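PDB 4G1P: Cys-Gly metallodipeptidase DUG1 from Saccharomyces cerevisiae, which cleaves Cys-Gly as a metal-dependent dipeptidase and serves as the catalytic component of the complex that degrades glutathione. Local coordinates for residues G57-K62 with F88-S93; Y220-I225 with F342-I347; G253-S258 with K364-K369. All blocks are in the same frame, centred on the assembly; numbering follows the deposited sequence.

Contact 1: G57-K62 with F88-S93; sequences GFHDIK and FGSDPS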
ATOM      1  N   GLY A  57      28.963   1.150  34.555  1.00 26.02           N
ATOM      2  CA  GLY A  57      29.605   0.062  35.274  1.00 32.43           C
ATOM      3  C   GLY A  57      29.195  -1.378  34.981  1.00 30.43           C
ATOM      4  O   GLY A  57      29.633  -2.283  35.693  1.00 30.76           O
ATOM      5  N   PHE A  58      28.376  -1.615  33.959  1.00 22.51           N
ATOM      6  CA  PHE A  58      27.723  -2.926  33.831  1.00 24.07           C
ATOM      7  C   PHE A  58      28.679  -4.086  33.560  1.00 27.45           C
ATOM      8  O   PHE A  58      29.737  -3.900  32.961  1.00 26.79           O
ATOM      9  CB  PHE A  58      26.627  -2.897  32.765  1.00 23.89           C
ATOM     10  CG  PHE A  58      25.432  -2.069  33.147  1.00 25.40           C
ATOM     11  CD1 PHE A  58      25.487  -0.684  33.111  1.00 25.15           C
ATOM     12  CD2 PHE A  58      24.250  -2.674  33.533  1.00 21.06           C
ATOM     13  CE1 PHE A  58      24.390   0.070  33.455  1.00 20.41           C
ATOM     14  CE2 PHE A  58      23.167  -1.924  33.882  1.00 17.66           C
ATOM     15  CZ  PHE A  58      23.233  -0.552  33.842  1.00 17.23           C
ATOM     16  N   HIS A  59      28.294  -5.284  33.998  1.00 26.29           N
ATOM     17  CA  HIS A  59      29.102  -6.484  33.768  1.00 25.33           C
ATOM     18  C   HIS A  59      28.239  -7.686  33.387  1.00 26.35           C
ATOM     19  O   HIS A  59      27.006  -7.615  33.410  1.00 26.09           O
ATOM     20  CB  HIS A  59      29.909  -6.832  35.018  1.00 17.94           C
ATOM     21  CG  HIS A  59      29.064  -7.286  36.162  1.00 21.72           C
ATOM     22  ND1 HIS A  59      28.479  -6.405  37.048  1.00 25.73           N
ATOM     23  CD2 HIS A  59      28.670  -8.524  36.544  1.00 23.64           C
ATOM     24  CE1 HIS A  59      27.781  -7.082  37.943  1.00 26.03           C
ATOM     25  NE2 HIS A  59      27.879  -8.369  37.659  1.00 30.37           N
ATOM     26  N   ASP A  60      28.901  -8.796  33.072  1.00 24.16           N
ATOM     27  CA  ASP A  60      28.224 -10.029  32.680  1.00 27.04           C
ATOM     28  C   ASP A  60      27.341  -9.764  31.460  1.00 29.52           C
ATOM     29  O   ASP A  60      26.228 -10.277  31.357  1.00 29.82           O
ATOM     30  CB  ASP A  60      27.410 -10.603  33.852  1.00 28.49           C
ATOM     31  CG  ASP A  60      27.020 -12.066  33.649  1.00 29.63           C
ATOM     32  OD1 ASP A  60      27.625 -12.733  32.791  1.00 30.50           O
ATOM     33  OD2 ASP A  60      26.114 -12.555  34.357  1.00 32.07           O
ATOM     34  N   ILE A  61      27.851  -8.954  30.540  1.00 24.89           N
ATOM     35  CA  ILE A  61      27.091  -8.559  29.372  1.00 24.23           C
ATOM     36  C   ILE A  61      26.955  -9.713  28.386  1.00 28.57           C
ATOM     37  O   ILE A  61      27.932 -10.363  28.035  1.00 33.02           O
ATOM     38  CB  ILE A  61      27.726  -7.340  28.695  1.00 24.99           C
ATOM     39  CG1 ILE A  61      27.854  -6.209  29.724  1.00 25.85           C
ATOM     40  CG2 ILE A  61      26.885  -6.902  27.495  1.00 22.46           C
ATOM     41  CD1 ILE A  61      28.394  -4.892  29.171  1.00 23.15           C
ATOM     42  N   LYS A  62      25.731  -9.981  27.953  1.00 27.76           N
ATOM     43  CA  LYS A  62      25.490 -11.076  27.031  1.00 28.42           C
ATOM     44  C   LYS A  62      24.569 -10.662  25.878  1.00 30.86           C
ATOM     45  O   LYS A  62      23.416 -10.282  26.084  1.00 30.11           O
ATOM     46  CB  LYS A  62      24.918 -12.294  27.771  1.00 27.46           C
ATOM     47  CG  LYS A  62      25.929 -13.068  28.628  1.00 33.02           C
ATOM     48  CD  LYS A  62      25.328 -14.398  29.139  1.00 42.68           C
ATOM     49  CE  LYS A  62      24.643 -15.201  28.005  1.00 45.87           C
ATOM     50  NZ  LYS A  62      23.942 -16.461  28.454  1.00 49.77           N
ATOM     51  N   PHE A  88      24.250  -4.718  36.865  1.00 25.79           N
ATOM     52  CA  PHE A  88      25.034  -3.678  37.515  1.00 25.05           C
ATOM     53  C   PHE A  88      24.953  -3.869  39.024  1.00 24.28           C
ATOM     54  O   PHE A  88      23.893  -3.718  39.630  1.00 21.97           O
ATOM     55  CB  PHE A  88      24.586  -2.272  37.113  1.00 20.81           C
ATOM     56  CG  PHE A  88      25.415  -1.190  37.726  1.00 23.45           C
ATOM     57  CD1 PHE A  88      25.078  -0.654  38.963  1.00 22.88           C
ATOM     58  CD2 PHE A  88      26.553  -0.725  37.084  1.00 23.44           C
ATOM     59  CE1 PHE A  88      25.852   0.336  39.537  1.00 21.72           C
ATOM     60  CE2 PHE A  88      27.332   0.264  37.657  1.00 23.83           C
ATOM     61  CZ  PHE A  88      26.985   0.794  38.880  1.00 22.66           C
ATOM     62  N   GLY A  89      26.095  -4.203  39.613  1.00 30.72           N
ATOM     63  CA  GLY A  89      26.181  -4.557  41.014  1.00 28.23           C
ATOM     64  C   GLY A  89      25.987  -6.048  41.242  1.00 29.79           C
ATOM     65  O   GLY A  89      25.287  -6.723  40.486  1.00 26.51           O
ATOM     66  N   SER A  90      26.619  -6.570  42.287  1.00 32.05           N
ATOM     67  CA  SER A  90      26.411  -7.959  42.676  1.00 34.73           C
ATOM     68  C   SER A  90      26.536  -8.108  44.177  1.00 32.96           C
ATOM     69  O   SER A  90      27.297  -8.939  44.671  1.00 37.38           O
ATOM     70  CB  SER A  90      27.356  -8.922  41.932  1.00 39.59           C
ATOM     71  OG  SER A  90      28.685  -8.429  41.857  1.00 43.14           O
ATOM     72  N   ASP A  91      25.772  -7.288  44.890  1.00 30.17           N
ATOM     73  CA  ASP A  91      25.716  -7.334  46.343  1.00 29.02           C
ATOM     74  C   ASP A  91      24.614  -8.285  46.785  1.00 31.15           C
ATOM     75  O   ASP A  91      23.439  -8.037  46.547  1.00 30.71           O
ATOM     76  CB  ASP A  91      25.472  -5.936  46.898  1.00 27.25           C
ATOM     77  CG  ASP A  91      25.528  -5.883  48.409  1.00 35.30           C
ATOM     78  OD1 ASP A  91      25.210  -6.890  49.079  1.00 35.53           O
ATOM     79  OD2 ASP A  91      25.878  -4.809  48.940  1.00 43.51           O
ATOM     80  N   PRO A  92      24.993  -9.364  47.478  1.00 34.02           N
ATOM     81  CA  PRO A  92      24.055 -10.432  47.837  1.00 34.04           C
ATOM     82  C   PRO A  92      23.066 -10.007  48.911  1.00 36.06           C
ATOM     83  O   PRO A  92      22.151 -10.775  49.210  1.00 37.50           O
ATOM     84  CB  PRO A  92      24.967 -11.536  48.377  1.00 30.88           C
ATOM     85  CG  PRO A  92      26.365 -11.133  47.980  1.00 33.43           C
ATOM     86  CD  PRO A  92      26.348  -9.647  47.967  1.00 30.80           C
ATOM     87  N   SER A  93      23.235  -8.813  49.473  1.00 31.00           N
ATOM     88  CA  SER A  93      22.295  -8.326  50.476  1.00 31.46           C
ATOM     89  C   SER A  93      21.306  -7.353  49.872  1.00 33.50           C
ATOM     90  O   SER A  93      20.404  -6.882  50.553  1.00 40.26           O
ATOM     91  CB  SER A  93      23.020  -7.640  51.625  1.00 30.94           C
ATOM     92  OG  SER A  93      23.582  -6.416  51.192  1.00 42.10           O
TER
HETATM   93  O   HOH W   1      28.359  -3.765  38.064  1.00 24.89           O

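Contact 2: Y220-I225 with F342-I347; sequences YYQTII and FGKFSI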
ATOM      1  N   TYR A 220      -2.829 -10.237  16.080  1.00 20.28           N
ATOM      2  CA  TYR A 220      -2.737  -9.592  14.782  1.00 21.86           C
ATOM      3  C   TYR A 220      -2.996 -10.605  13.677  1.00 24.25           C
ATOM      4  O   TYR A 220      -2.308 -11.632  13.585  1.00 24.68           O
ATOM      5  CB  TYR A 220      -1.378  -8.926  14.607  1.00 22.61           C
ATOM      6  CG  TYR A 220      -1.376  -7.791  13.613  1.00 21.02           C
ATOM      7  CD1 TYR A 220      -1.437  -8.037  12.251  1.00 23.05           C
ATOM      8  CD2 TYR A 220      -1.312  -6.475  14.033  1.00 18.54           C
ATOM      9  CE1 TYR A 220      -1.438  -7.001  11.334  1.00 22.40           C
ATOM     10  CE2 TYR A 220      -1.309  -5.435  13.128  1.00 20.73           C
ATOM     11  CZ  TYR A 220      -1.373  -5.706  11.774  1.00 19.84           C
ATOM     12  OH  TYR A 220      -1.358  -4.682  10.857  1.00 17.85           O
ATOM     13  N   TYR A 221      -3.993 -10.310  12.847  1.00 21.60           N
ATOM     14  CA  TYR A 221      -4.426 -11.239  11.804  1.00 23.92           C
ATOM     15  C   TYR A 221      -4.248 -10.683  10.394  1.00 24.89           C
ATOM     16  O   TYR A 221      -4.244  -9.460  10.168  1.00 21.95           O
ATOM     17  CB  TYR A 221      -5.895 -11.641  12.007  1.00 21.89           C
ATOM     18  CG  TYR A 221      -6.160 -12.315  13.326  1.00 22.03           C
ATOM     19  CD1 TYR A 221      -5.867 -13.650  13.510  1.00 23.27           C
ATOM     20  CD2 TYR A 221      -6.691 -11.607  14.393  1.00 25.04           C
ATOM     21  CE1 TYR A 221      -6.094 -14.270  14.721  1.00 26.33           C
ATOM     22  CE2 TYR A 221      -6.922 -12.214  15.611  1.00 25.06           C
ATOM     23  CZ  TYR A 221      -6.620 -13.547  15.772  1.00 29.11           C
ATOM     24  OH  TYR A 221      -6.849 -14.163  16.986  1.00 29.63           O
ATOM     25  N   GLN A 222      -4.104 -11.599   9.446  1.00 23.17           N
ATOM     26  CA  GLN A 222      -4.185 -11.249   8.037  1.00 25.49           C
ATOM     27  C   GLN A 222      -5.144 -12.202   7.341  1.00 26.22           C
ATOM     28  O   GLN A 222      -5.035 -13.424   7.481  1.00 25.05           O
ATOM     29  CB  GLN A 222      -2.805 -11.251   7.357  1.00 24.62           C
ATOM     30  CG  GLN A 222      -2.100 -12.591   7.326  1.00 22.95           C
ATOM     31  CD  GLN A 222      -0.748 -12.518   6.644  1.00 26.27           C
ATOM     32  OE1 GLN A 222      -0.289 -11.446   6.255  1.00 25.80           O
ATOM     33  NE2 GLN A 222      -0.103 -13.664   6.496  1.00 26.57           N
ATOM     34  N   THR A 223      -6.106 -11.635   6.624  1.00 23.48           N
ATOM     35  CA  THR A 223      -7.006 -12.441   5.806  1.00 25.81           C
ATOM     36  C   THR A 223      -6.486 -12.458   4.374  1.00 25.92           C
ATOM     37  O   THR A 223      -6.335 -11.403   3.758  1.00 22.25           O
ATOM     38  CB  THR A 223      -8.458 -11.914   5.846  1.00 24.89           C
ATOM     39  OG1 THR A 223      -9.029 -12.205   7.122  1.00 24.23           O
ATOM     40  CG2 THR A 223      -9.308 -12.583   4.783  1.00 26.00           C
ATOM     41  N   ILE A 224      -6.200 -13.655   3.861  1.00 25.90           N
ATOM     42  CA  ILE A 224      -5.602 -13.798   2.534  1.00 26.31           C
ATOM     43  C   ILE A 224      -6.599 -14.306   1.494  1.00 24.08           C
ATOM     44  O   ILE A 224      -7.173 -15.375   1.652  1.00 23.64           O
ATOM     45  CB  ILE A 224      -4.397 -14.737   2.562  1.00 24.95           C
ATOM     46  CG1 ILE A 224      -3.564 -14.488   3.823  1.00 26.94           C
ATOM     47  CG2 ILE A 224      -3.565 -14.546   1.314  1.00 23.77           C
ATOM     48  CD1 ILE A 224      -2.383 -15.443   3.986  1.00 28.83           C
ATOM     49  N   ILE A 225      -6.805 -13.520   0.442  1.00 23.81           N
ATOM     50  CA  ILE A 225      -7.692 -13.907  -0.649  1.00 21.58           C
ATOM     51  C   ILE A 225      -6.935 -13.890  -1.970  1.00 24.73           C
ATOM     52  O   ILE A 225      -6.331 -12.874  -2.343  1.00 21.20           O
ATOM     53  CB  ILE A 225      -8.902 -12.987  -0.745  1.00 21.23           C
ATOM     54  CG1 ILE A 225      -9.725 -13.063   0.535  1.00 24.59           C
ATOM     55  CG2 ILE A 225      -9.776 -13.379  -1.919  1.00 25.55           C
ATOM     56  CD1 ILE A 225     -10.905 -12.114   0.556  1.00 21.78           C
ATOM     57  N   PHE A 342      -3.851  -9.226   1.122  1.00 18.02           N
ATOM     58  CA  PHE A 342      -3.803  -9.575   2.536  1.00 18.27           C
ATOM     59  C   PHE A 342      -4.428  -8.431   3.308  1.00 18.52           C
ATOM     60  O   PHE A 342      -3.888  -7.320   3.317  1.00 16.42           O
ATOM     61  CB  PHE A 342      -2.364  -9.760   3.027  1.00 17.86           C
ATOM     62  CG  PHE A 342      -1.536 -10.705   2.199  1.00 22.61           C
ATOM     63  CD1 PHE A 342      -1.096 -10.350   0.922  1.00 22.94           C
ATOM     64  CD2 PHE A 342      -1.141 -11.929   2.716  1.00 27.98           C
ATOM     65  CE1 PHE A 342      -0.313 -11.214   0.165  1.00 21.11           C
ATOM     66  CE2 PHE A 342      -0.351 -12.800   1.961  1.00 28.54           C
ATOM     67  CZ  PHE A 342       0.060 -12.439   0.687  1.00 22.09           C
ATOM     68  N   GLY A 343      -5.566  -8.690   3.945  1.00 18.90           N
ATOM     69  CA  GLY A 343      -6.200  -7.692   4.788  1.00 20.83           C
ATOM     70  C   GLY A 343      -5.634  -7.741   6.201  1.00 22.43           C
ATOM     71  O   GLY A 343      -5.586  -8.809   6.816  1.00 21.60           O
ATOM     72  N   LYS A 344      -5.201  -6.590   6.708  1.00 18.37           N
ATOM     73  CA  LYS A 344      -4.566  -6.522   8.022  1.00 20.12           C
ATOM     74  C   LYS A 344      -5.521  -5.984   9.093  1.00 18.21           C
ATOM     75  O   LYS A 344      -6.117  -4.916   8.940  1.00 18.85           O
ATOM     76  CB  LYS A 344      -3.302  -5.658   7.950  1.00 19.63           C
ATOM     77  CG  LYS A 344      -2.317  -6.080   6.853  1.00 19.33           C
ATOM     78  CD  LYS A 344      -1.748  -7.457   7.133  1.00 18.61           C
ATOM     79  CE  LYS A 344      -0.816  -7.926   6.041  1.00 16.63           C
ATOM     80  NZ  LYS A 344       0.313  -7.009   5.849  1.00 17.29           N
ATOM     81  N   PHE A 345      -5.680  -6.738  10.173  1.00 19.09           N
ATOM     82  CA  PHE A 345      -6.504  -6.292  11.304  1.00 21.30           C
ATOM     83  C   PHE A 345      -6.085  -6.954  12.628  1.00 20.34           C
ATOM     84  O   PHE A 345      -5.652  -8.112  12.672  1.00 21.49           O
ATOM     85  CB  PHE A 345      -7.997  -6.536  11.030  1.00 16.96           C
ATOM     86  CG  PHE A 345      -8.376  -7.987  10.991  1.00 16.99           C
ATOM     87  CD1 PHE A 345      -8.153  -8.746   9.858  1.00 21.07           C
ATOM     88  CD2 PHE A 345      -8.955  -8.595  12.086  1.00 21.55           C
ATOM     89  CE1 PHE A 345      -8.504 -10.080   9.819  1.00 22.28           C
ATOM     90  CE2 PHE A 345      -9.302  -9.934  12.055  1.00 24.90           C
ATOM     91  CZ  PHE A 345      -9.080 -10.675  10.918  1.00 22.29           C
ATOM     92  N   SER A 346      -6.211  -6.214  13.713  1.00 21.82           N
ATOM     93  CA  SER A 346      -5.862  -6.771  15.016  1.00 22.10           C
ATOM     94  C   SER A 346      -6.956  -6.574  16.067  1.00 21.52           C
ATOM     95  O   SER A 346      -7.803  -5.667  15.967  1.00 19.85           O
ATOM     96  CB  SER A 346      -4.537  -6.201  15.505  1.00 17.64           C
ATOM     97  OG  SER A 346      -4.591  -4.793  15.513  1.00 14.95           O
ATOM     98  N   ILE A 347      -6.938  -7.448  17.066  1.00 19.79           N
ATOM     99  CA  ILE A 347      -7.857  -7.343  18.182  1.00 19.79           C
ATOM    100  C   ILE A 347      -7.086  -7.130  19.481  1.00 23.57           C
ATOM    101  O   ILE A 347      -6.136  -7.859  19.793  1.00 21.79           O
ATOM    102  CB  ILE A 347      -8.745  -8.587  18.296  1.00 23.83           C
ATOM    103  CG1 ILE A 347      -9.538  -8.799  16.988  1.00 25.09           C
ATOM    104  CG2 ILE A 347      -9.678  -8.448  19.479  1.00 20.22           C
ATOM    105  CD1 ILE A 347     -10.369 -10.085  16.937  1.00 15.18           C
TER

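Contact 3: G253-S258 with K364-K369; sequences GSLVDS and KHCDAK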
ATOM      1  N   GLY A 253     -15.095  -5.887   6.022  1.00 25.98           N
ATOM      2  CA  GLY A 253     -16.136  -4.960   6.414  1.00 25.63           C
ATOM      3  C   GLY A 253     -17.179  -5.596   7.311  1.00 27.16           C
ATOM      4  O   GLY A 253     -18.186  -4.980   7.628  1.00 32.03           O
ATOM      5  N   SER A 254     -16.929  -6.826   7.736  1.00 25.65           N
ATOM      6  CA  SER A 254     -17.903  -7.569   8.509  1.00 24.63           C
ATOM      7  C   SER A 254     -17.364  -7.822   9.900  1.00 27.44           C
ATOM      8  O   SER A 254     -17.976  -8.550  10.683  1.00 29.19           O
ATOM      9  CB  SER A 254     -18.190  -8.911   7.840  1.00 23.00           C
ATOM     10  OG  SER A 254     -17.125  -9.820   8.079  1.00 21.49           O
ATOM     11  N   LEU A 255     -16.215  -7.229  10.204  1.00 27.22           N
ATOM     12  CA  LEU A 255     -15.520  -7.532  11.451  1.00 24.04           C
ATOM     13  C   LEU A 255     -15.914  -6.607  12.604  1.00 23.83           C
ATOM     14  O   LEU A 255     -15.829  -6.988  13.768  1.00 26.89           O
ATOM     15  CB  LEU A 255     -14.005  -7.476  11.244  1.00 24.81           C
ATOM     16  CG  LEU A 255     -13.357  -8.457  10.263  1.00 25.96           C
ATOM     17  CD1 LEU A 255     -11.864  -8.185  10.152  1.00 20.64           C
ATOM     18  CD2 LEU A 255     -13.593  -9.887  10.704  1.00 24.12           C
ATOM     19  N   VAL A 256     -16.349  -5.399  12.272  1.00 23.21           N
ATOM     20  CA  VAL A 256     -16.555  -4.351  13.263  1.00 24.47           C
ATOM     21  C   VAL A 256     -17.307  -3.183  12.634  1.00 23.90           C
ATOM     22  O   VAL A 256     -17.115  -2.880  11.471  1.00 25.40           O
ATOM     23  CB  VAL A 256     -15.203  -3.838  13.803  1.00 25.20           C
ATOM     24  CG1 VAL A 256     -14.321  -3.332  12.662  1.00 23.09           C
ATOM     25  CG2 VAL A 256     -15.419  -2.738  14.820  1.00 25.86           C
ATOM     26  N   ASP A 257     -18.177  -2.525  13.386  1.00 25.83           N
ATOM     27  CA  ASP A 257     -18.873  -1.379  12.820  1.00 28.78           C
ATOM     28  C   ASP A 257     -18.174  -0.049  13.124  1.00 26.74           C
ATOM     29  O   ASP A 257     -17.077  -0.015  13.661  1.00 27.11           O
ATOM     30  CB  ASP A 257     -20.352  -1.361  13.232  1.00 33.21           C
ATOM     31  CG  ASP A 257     -20.549  -1.263  14.739  1.00 37.07           C
ATOM     32  OD1 ASP A 257     -19.714  -0.639  15.431  1.00 35.54           O
ATOM     33  OD2 ASP A 257     -21.554  -1.811  15.232  1.00 42.24           O
ATOM     34  N   SER A 258     -18.822   1.045  12.771  1.00 25.52           N
ATOM     35  CA  SER A 258     -18.191   2.343  12.837  1.00 25.66           C
ATOM     36  C   SER A 258     -18.408   2.950  14.207  1.00 29.84           C
ATOM     37  O   SER A 258     -18.133   4.131  14.434  1.00 30.48           O
ATOM     38  CB  SER A 258     -18.776   3.249  11.753  1.00 27.69           C
ATOM     39  OG  SER A 258     -18.784   2.588  10.499  1.00 29.69           O
ATOM     40  N   LYS A 364     -13.494 -18.798  12.055  1.00 32.49           N
ATOM     41  CA  LYS A 364     -14.860 -19.234  11.815  1.00 33.82           C
ATOM     42  C   LYS A 364     -15.668 -18.120  11.159  1.00 31.42           C
ATOM     43  O   LYS A 364     -16.375 -18.350  10.185  1.00 34.11           O
ATOM     44  CB  LYS A 364     -15.507 -19.715  13.120  1.00 32.36           C
ATOM     45  CG  LYS A 364     -16.994 -20.047  13.035  1.00 36.09           C
ATOM     46  CD  LYS A 364     -17.466 -20.787  14.297  1.00 43.09           C
ATOM     47  CE  LYS A 364     -18.959 -20.574  14.573  1.00 50.66           C
ATOM     48  NZ  LYS A 364     -19.835 -21.718  14.161  1.00 49.35           N
ATOM     49  N   HIS A 365     -15.529 -16.905  11.676  1.00 30.23           N
ATOM     50  CA  HIS A 365     -16.282 -15.764  11.172  1.00 27.19           C
ATOM     51  C   HIS A 365     -15.871 -15.420   9.743  1.00 34.22           C
ATOM     52  O   HIS A 365     -16.717 -15.202   8.870  1.00 35.00           O
ATOM     53  CB  HIS A 365     -16.065 -14.560  12.082  1.00 24.72           C
ATOM     54  CG  HIS A 365     -16.614 -13.282  11.538  1.00 22.29           C
ATOM     55  ND1 HIS A 365     -17.803 -12.741  11.971  1.00 24.64           N
ATOM     56  CD2 HIS A 365     -16.128 -12.427  10.607  1.00 26.35           C
ATOM     57  CE1 HIS A 365     -18.031 -11.610  11.327  1.00 27.17           C
ATOM     58  NE2 HIS A 365     -17.030 -11.396  10.492  1.00 26.58           N
ATOM     59  N   CYS A 366     -14.568 -15.363   9.509  1.00 30.42           N
ATOM     60  CA  CYS A 366     -14.057 -14.960   8.212  1.00 30.51           C
ATOM     61  C   CYS A 366     -14.363 -16.003   7.149  1.00 32.50           C
ATOM     62  O   CYS A 366     -14.753 -15.661   6.036  1.00 27.99           O
ATOM     63  CB  CYS A 366     -12.555 -14.700   8.292  1.00 30.55           C
ATOM     64  SG  CYS A 366     -12.156 -13.186   9.186  1.00 27.86           S
ATOM     65  N   ASP A 367     -14.189 -17.273   7.502  1.00 33.63           N
ATOM     66  CA  ASP A 367     -14.464 -18.368   6.583  1.00 26.61           C
ATOM     67  C   ASP A 367     -15.941 -18.357   6.180  1.00 30.87           C
ATOM     68  O   ASP A 367     -16.300 -18.560   5.005  1.00 30.74           O
ATOM     69  CB  ASP A 367     -14.083 -19.711   7.215  1.00 22.34           C
ATOM     70  CG  ASP A 367     -12.576 -19.963   7.215  1.00 28.37           C
ATOM     71  OD1 ASP A 367     -11.836 -19.235   6.526  1.00 37.04           O
ATOM     72  OD2 ASP A 367     -12.116 -20.903   7.886  1.00 30.01           O
ATOM     73  N   ALA A 368     -16.796 -18.090   7.157  1.00 25.76           N
ATOM     74  CA  ALA A 368     -18.226 -18.173   6.932  1.00 27.61           C
ATOM     75  C   ALA A 368     -18.692 -17.011   6.082  1.00 28.35           C
ATOM     76  O   ALA A 368     -19.561 -17.157   5.222  1.00 31.43           O
ATOM     77  CB  ALA A 368     -18.963 -18.179   8.245  1.00 25.34           C
ATOM     78  N   LYS A 369     -18.124 -15.845   6.345  1.00 28.08           N
ATOM     79  CA  LYS A 369     -18.499 -14.670   5.600  1.00 26.24           C
ATOM     80  C   LYS A 369     -18.049 -14.898   4.167  1.00 29.73           C
ATOM     81  O   LYS A 369     -18.830 -14.713   3.227  1.00 27.65           O
ATOM     82  CB  LYS A 369     -17.841 -13.430   6.184  1.00 21.29           C
ATOM     83  CG  LYS A 369     -18.136 -12.160   5.422  1.00 21.90           C
ATOM     84  CD  LYS A 369     -19.617 -11.909   5.342  1.00 23.58           C
ATOM     85  CE  LYS A 369     -19.894 -10.617   4.611  1.00 22.09           C
ATOM     86  NZ  LYS A 369     -21.332 -10.277   4.622  1.00 22.46           N
TER

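Contact 1: G57-K62 with F88-S93
The loop at F58 runs close beside the end of strand 83-88, the CA atoms of F58 and F88 lying 4.6 Å apart. F88 brings two parts of its side chain to bear. Its CB sits over one face of the F58 ring, offset toward the rim, and F58 CE2 is 3.5 Å from F88 CB. The F88 ring presents its edge to that same face in an edge-to-face pair, centroids 5.3 Å apart and planes inclined at 53°. F88 CG is anti to the backbone N (chi1 -178°), and the ring edge beyond it meets G57, where G57 CA is 3.3 Å from F88 CE2; glycine suits a place where the backbone itself packs against an aromatic rim. G89 has positive phi, at which a side chain would crowd the preceding carbonyl, so glycine fits here too. Polar links between the segments run through a water that donates to G57 O, accepts from G89 N and lies 2.8 Å from H59 ND1, in the plane of the imidazole. H59 CE1 also comes edge-on to G89 O, 3.6 Å away. L163 and V149 pack on both phenylalanines, and F159 adds another edge-to-face ring to F88. The arrangement closes one margin of the six-stranded mixed sheet in the alpha/beta catalytic domain of an M20 peptidase, where outermost strand 61-64 runs antiparallel to 83-88.

Contact 2: Y220-I225 with F342-I347
Y221 CG lies beside its backbone N (chi1 -60°), whereas F345 CG lies between N and the carbonyl carbon (chi1 68°), and strand pairing sets the two residues side by side. The end of the F345 side chain comes close to the neighbouring strand. Y221 CB lies over the F345 face in a CH-pi contact, 3.5 Å from F345 CZ, while the two rings are slid apart and barely overlap. The strands form an antiparallel ladder in the ferredoxin-like lid domain of the M20 fold. Y221 and F345 are a hydrogen-bonded pair, as are T223 and G343. Flat and beta-branched residues suit the face packed on helix 355-371, where V362 touches F345 and C366 touches T223.

The other face is more polar. The Y220 ring lies against S346 CB, 3.6 Å from Y220 CD2, and crosses K344 obliquely, its OH touching K344 CB. Its hydroxyl bonds to K334 O of the second subunit, and K344 NZ pairs with E325. An alanine in place of Y220 would probably leave that carbonyl of the second subunit without its hydroxyl mate and open a gap beside S346 and K344. Q222 and K344 lie side by side, with Q222 OE1 3.6 Å from K344 CE, while Q222 NE2 bonds to E382. Farther along, I224 lies beside F342 and puts CG2 over the ring face in a CH-pi contact, 4.1 Å from the centroid.

Contact 3: G253-S258 with K364-K369
S254 and H365 carry this contact, H365 NE2 donating to S254 OG over 2.9 Å with the hydroxyl oxygen 20° out of the imidazole plane. The bond ties the loop that leaves helix 244-252 to helix 355-371, so it joins the two helical elements packed on the sheet of the ferredoxin-like lid domain. Histidine suits the place because its ring gives an N-H at NE2 for the serine and a carbon, CD2, for L255; chi1 171° sets CG anti to the backbone N. One turn on, K369 lays its aliphatic chain beside the same serine, with CG 3.7 Å from S254 OG and CE 4.0 Å from S254 CB. L255 supplies the apolar part: its CD2 meets H365 CD2 at 3.6 Å and also touches C366 SG, a pairing that suits a branched chain and a small sulfur side chain on the buried flank of the helix.

Around this shell, S254 OG is fixed from its own side by a hydrogen bond to V251 O at the end of helix 244-252, so the hydroxyl accepts from the histidine while giving its proton to that carbonyl. The backbone of L255 is bonded to L263, and its side chain rests on L319 and I264; I264 also touches H365. Within helix 355-371, H365 and K369 stand one turn apart, and K369 N bonds to H365 O at 3.0 Å.

Overall arrangement
Contacts 2 and 3 adjoin within the lid domain, their centres 11 Å apart. F345 CD2 packs against L255 CD1 at 3.5 Å, and T223 OG1 lies 3.9 Å from C366 SG, so the loop and helix of contact 3 pack directly on the sheet of contact 2. Both regions also reach the second subunit, consistent with the homodimer. Contact 1 belongs to the catalytic domain, across the chain's centre, with its centre 44 Å from that of contact 2 and 52 Å from that of contact 3. Contact 2 comes nearest the active site: the Y220 side chain is about 6 Å from the bound cysteine and about 9 Å from the side chain of zinc ligand H450.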